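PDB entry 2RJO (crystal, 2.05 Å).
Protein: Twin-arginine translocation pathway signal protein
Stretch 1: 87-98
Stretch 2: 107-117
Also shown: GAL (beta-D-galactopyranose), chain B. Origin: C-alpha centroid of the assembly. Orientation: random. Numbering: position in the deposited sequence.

Stretch 1 (87-98) AGAYVTTIWNKP
Stretch 2, residues 107-117: NPNYVAHLSYD

Two parallel strands, 90-94 and the strand that begins at Tyr 110, run side by side with axes 4.6 Å apart at closest approach and 13° between their directions. Gly 88 (phi/psi 84/9) leaves the preceding helix, and extended angles follow from Ala 89 to Ile 94; in the second stretch a cis peptide bond precedes Pro 108. The ladder starts with Val 91 N to Asn 109 O (2.8 Å). Val 111 has helical angles (-59/-53); its N gives Val 91 O a weak hydrogen bond (3.0 Å, 126°). The register slips by one residue at Val 111: Val 91 lies beside Tyr 110, Thr 93 beside His 113 (CA to CA 4.5 Å) and Ile 94 beside Leu 114. Thr 93 N donates to Ala 112 O (2.8 Å), and Leu 114 N donates to Thr 93 O (2.8 Å). Trp 95 N to Leu 114 O (3.0 Å, 169°) closes the series, although Trp 95 itself turns to 71/-68.

Val 91 (p), Thr 93 (m), Tyr 110 (t) and His 113 (t) share one sheet face. There Thr 93 OG1 donates a weak bond to Tyr 110 OH (3.3 Å), and Val 91 CG1 lies 4.2 Å from Tyr 110 CD1. Lys 97 (p, t, t, p) offers methylene C-H groups to the His 113 pi face, CD 3.5 Å from the ring centroid and 7° off the normal, while its NZ donates to Pro 98 O (2.9 Å). On the other face, Ile 94 (m, m) places CD1 3.8 Å from Leu 114 CB (m, t), pairing apolar surfaces. The Tyr 90 ring (m) sets CD1 3.9 Å from Val 111 CG2, at the ring edge, and CE1 3.9 Å from Pro 108 CG. At the far end, Trp 95 CH2 meets Tyr 116 CD2 at 3.5 Å, both m, with planes at 34°. Galactose C4 covers one Trp 95 face; Asn 96 ND2 donates weakly to galactose O6 (3.1 Å).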

# COMPACT_ATOMS: atom_id res chain seq x y z
N ALA A 87 -21.57 13.90 7.66
CA ALA A 87 -21.91 14.56 6.41
C ALA A 87 -22.84 13.68 5.59
O ALA A 87 -23.48 14.15 4.65
CB ALA A 87 -20.66 14.86 5.63
N GLY A 88 -22.93 12.40 5.94
CA GLY A 88 -23.78 11.50 5.20
C GLY A 88 -23.08 10.94 3.97
O GLY A 88 -23.70 10.30 3.12
N ALA A 89 -21.79 11.21 3.85
CA ALA A 89 -21.01 10.71 2.72
C ALA A 89 -20.63 9.25 2.99
O ALA A 89 -20.86 8.74 4.08
CB ALA A 89 -19.76 11.56 2.54
N TYR A 90 -20.04 8.60 1.99
CA TYR A 90 -19.62 7.20 2.11
C TYR A 90 -18.11 7.11 1.94
O TYR A 90 -17.55 7.73 1.03
CB TYR A 90 -20.33 6.36 1.06
CG TYR A 90 -21.81 6.21 1.33
CD1 TYR A 90 -22.30 5.07 1.95
CD2 TYR A 90 -22.70 7.25 1.04
CE1 TYR A 90 -23.64 4.97 2.30
CE2 TYR A 90 -24.05 7.15 1.39
CZ TYR A 90 -24.51 6.00 2.03
OH TYR A 90 -25.83 5.88 2.41
N VAL A 91 -17.45 6.34 2.79
CA VAL A 91 -16.00 6.25 2.72
C VAL A 91 -15.43 4.84 2.85
O VAL A 91 -15.96 4.01 3.59
CB VAL A 91 -15.36 7.12 3.82
CG1 VAL A 91 -15.76 6.59 5.19
CG2 VAL A 91 -13.84 7.13 3.67
N THR A 92 -14.34 4.60 2.14
CA THR A 92 -13.64 3.33 2.16
C THR A 92 -12.21 3.63 2.59
O THR A 92 -11.61 4.59 2.13
CB THR A 92 -13.64 2.66 0.76
OG1 THR A 92 -14.92 2.08 0.51
CG2 THR A 92 -12.56 1.58 0.67
N THR A 93 -11.68 2.81 3.49
CA THR A 93 -10.32 2.99 4.00
C THR A 93 -9.36 1.96 3.41
O THR A 93 -9.74 0.83 3.13
CB THR A 93 -10.29 2.89 5.54
OG1 THR A 93 -10.83 4.09 6.10
CG2 THR A 93 -8.87 2.73 6.04
N ILE A 94 -8.11 2.38 3.23
CA ILE A 94 -7.08 1.50 2.69
C ILE A 94 -5.84 1.52 3.58
O ILE A 94 -5.34 2.59 3.90
CB ILE A 94 -6.63 1.96 1.28
CG1 ILE A 94 -7.84 2.21 0.38
CG2 ILE A 94 -5.75 0.88 0.66
CD1 ILE A 94 -8.61 0.96 0.03
N TRP A 95 -5.37 0.35 3.98
CA TRP A 95 -4.15 0.24 4.79
C TRP A 95 -4.15 0.68 6.25
O TRP A 95 -4.01 -0.14 7.15
CB TRP A 95 -2.99 0.97 4.09
CG TRP A 95 -2.46 0.33 2.82
CD1 TRP A 95 -2.31 0.94 1.60
CD2 TRP A 95 -2.01 -1.02 2.64
NE1 TRP A 95 -1.80 0.04 0.68
CE2 TRP A 95 -1.61 -1.16 1.30
CE3 TRP A 95 -1.91 -2.13 3.49
CZ2 TRP A 95 -1.11 -2.37 0.78
CZ3 TRP A 95 -1.42 -3.33 2.98
CH2 TRP A 95 -1.03 -3.43 1.64
N ASN A 96 -4.29 1.98 6.49
CA ASN A 96 -4.21 2.52 7.86
C ASN A 96 -5.50 2.86 8.61
O ASN A 96 -6.37 3.55 8.10
CB ASN A 96 -3.32 3.78 7.86
CG ASN A 96 -1.95 3.54 7.23
OD1 ASN A 96 -1.19 2.69 7.68
ND2 ASN A 96 -1.64 4.31 6.19
N LYS A 97 -5.58 2.37 9.84
CA LYS A 97 -6.71 2.63 10.71
C LYS A 97 -6.43 2.02 12.08
O LYS A 97 -5.63 1.09 12.21
CB LYS A 97 -8.00 2.00 10.16
CG LYS A 97 -8.14 0.51 10.44
CD LYS A 97 -9.54 0.02 10.11
CE LYS A 97 -9.74 -1.44 10.52
NZ LYS A 97 -9.69 -1.67 11.99
N PRO A 98 -7.10 2.53 13.13
CA PRO A 98 -6.89 2.00 14.48
C PRO A 98 -7.50 0.60 14.53
O PRO A 98 -8.42 0.30 13.78
CB PRO A 98 -7.66 2.98 15.37
CG PRO A 98 -7.68 4.26 14.55
CD PRO A 98 -7.94 3.74 13.17
N ASN A 107 -22.38 1.98 10.29
CA ASN A 107 -23.26 1.65 9.16
C ASN A 107 -24.14 2.85 8.79
O ASN A 107 -24.69 3.52 9.68
CB ASN A 107 -24.17 0.46 9.48
CG ASN A 107 -23.40 -0.84 9.69
OD1 ASN A 107 -22.28 -1.00 9.19
ND2 ASN A 107 -24.01 -1.78 10.41
N PRO A 108 -24.30 3.15 7.49
CA PRO A 108 -23.73 2.48 6.31
C PRO A 108 -22.61 3.33 5.68
O PRO A 108 -22.01 2.94 4.67
CB PRO A 108 -24.93 2.38 5.40
CG PRO A 108 -25.51 3.79 5.55
CD PRO A 108 -25.37 4.07 7.07
N ASN A 109 -22.36 4.50 6.27
CA ASN A 109 -21.37 5.44 5.77
C ASN A 109 -19.93 4.91 5.64
O ASN A 109 -19.26 5.21 4.66
CB ASN A 109 -21.39 6.71 6.64
CG ASN A 109 -22.77 7.34 6.72
OD1 ASN A 109 -23.15 8.15 5.88
ND2 ASN A 109 -23.54 6.93 7.72
N TYR A 110 -19.48 4.14 6.61
CA TYR A 110 -18.14 3.56 6.55
C TYR A 110 -18.31 2.23 5.83
O TYR A 110 -18.51 1.20 6.46
CB TYR A 110 -17.60 3.32 7.96
CG TYR A 110 -16.13 2.99 8.03
CD1 TYR A 110 -15.37 2.79 6.89
CD2 TYR A 110 -15.51 2.88 9.27
CE1 TYR A 110 -14.01 2.48 6.97
CE2 TYR A 110 -14.17 2.58 9.37
CZ TYR A 110 -13.42 2.38 8.22
OH TYR A 110 -12.08 2.09 8.34
N VAL A 111 -18.23 2.28 4.50
CA VAL A 111 -18.42 1.10 3.66
C VAL A 111 -17.46 -0.06 3.89
O VAL A 111 -17.89 -1.20 4.08
CB VAL A 111 -18.36 1.48 2.18
CG1 VAL A 111 -18.59 0.25 1.32
CG2 VAL A 111 -19.38 2.56 1.89
N ALA A 112 -16.16 0.21 3.87
CA ALA A 112 -15.22 -0.87 4.08
C ALA A 112 -13.77 -0.44 4.26
O ALA A 112 -13.39 0.67 3.94
CB ALA A 112 -15.32 -1.87 2.92
N HIS A 113 -12.99 -1.37 4.81
CA HIS A 113 -11.57 -1.18 5.01
C HIS A 113 -10.91 -2.29 4.20
O HIS A 113 -11.31 -3.46 4.30
CB HIS A 113 -11.20 -1.34 6.49
CG HIS A 113 -9.73 -1.24 6.75
ND1 HIS A 113 -9.00 -0.11 6.49
CD2 HIS A 113 -8.84 -2.16 7.21
CE1 HIS A 113 -7.73 -0.32 6.78
NE2 HIS A 113 -7.61 -1.56 7.22
N LEU A 114 -9.94 -1.94 3.38
CA LEU A 114 -9.25 -2.93 2.57
C LEU A 114 -7.79 -2.99 2.97
O LEU A 114 -7.19 -1.97 3.30
CB LEU A 114 -9.34 -2.57 1.08
CG LEU A 114 -10.73 -2.38 0.49
CD1 LEU A 114 -10.57 -2.11 -0.99
CD2 LEU A 114 -11.60 -3.62 0.73
N SER A 115 -7.22 -4.18 2.95
CA SER A 115 -5.83 -4.32 3.33
C SER A 115 -5.29 -5.67 2.88
O SER A 115 -6.00 -6.45 2.26
CB SER A 115 -5.68 -4.19 4.85
OG SER A 115 -4.32 -4.13 5.23
N TYR A 116 -4.03 -5.91 3.18
CA TYR A 116 -3.39 -7.16 2.83
C TYR A 116 -2.63 -7.59 4.07
O TYR A 116 -2.32 -6.76 4.93
CB TYR A 116 -2.42 -6.97 1.67
CG TYR A 116 -3.07 -6.60 0.38
CD1 TYR A 116 -3.17 -7.51 -0.66
CD2 TYR A 116 -3.55 -5.31 0.16
CE1 TYR A 116 -3.72 -7.16 -1.88
CE2 TYR A 116 -4.10 -4.94 -1.06
CZ TYR A 116 -4.19 -5.87 -2.08
OH TYR A 116 -4.72 -5.51 -3.30
N ASP A 117 -2.34 -8.89 4.14
CA ASP A 117 -1.61 -9.47 5.26
C ASP A 117 -0.13 -9.12 5.18
O ASP A 117 0.66 -9.87 4.59
CB ASP A 117 -1.79 -10.99 5.22
CG ASP A 117 -1.13 -11.69 6.38
OD1 ASP A 117 -0.27 -11.08 7.05
OD2 ASP A 117 -1.47 -12.87 6.61
C1 GAL B . 2.76 3.71 0.66
C2 GAL B . 3.37 2.30 0.42
C3 GAL B . 2.23 1.26 0.50
C4 GAL B . 1.57 1.34 1.88
C5 GAL B . 1.03 2.79 2.04
C6 GAL B . 0.38 2.92 3.40
O1 GAL B . 3.82 4.68 0.61
O2 GAL B . 3.97 2.25 -0.87
O3 GAL B . 2.75 -0.05 0.31
O4 GAL B . 2.56 1.09 2.88
O5 GAL B . 2.12 3.77 1.96
O6 GAL B . -0.12 4.24 3.52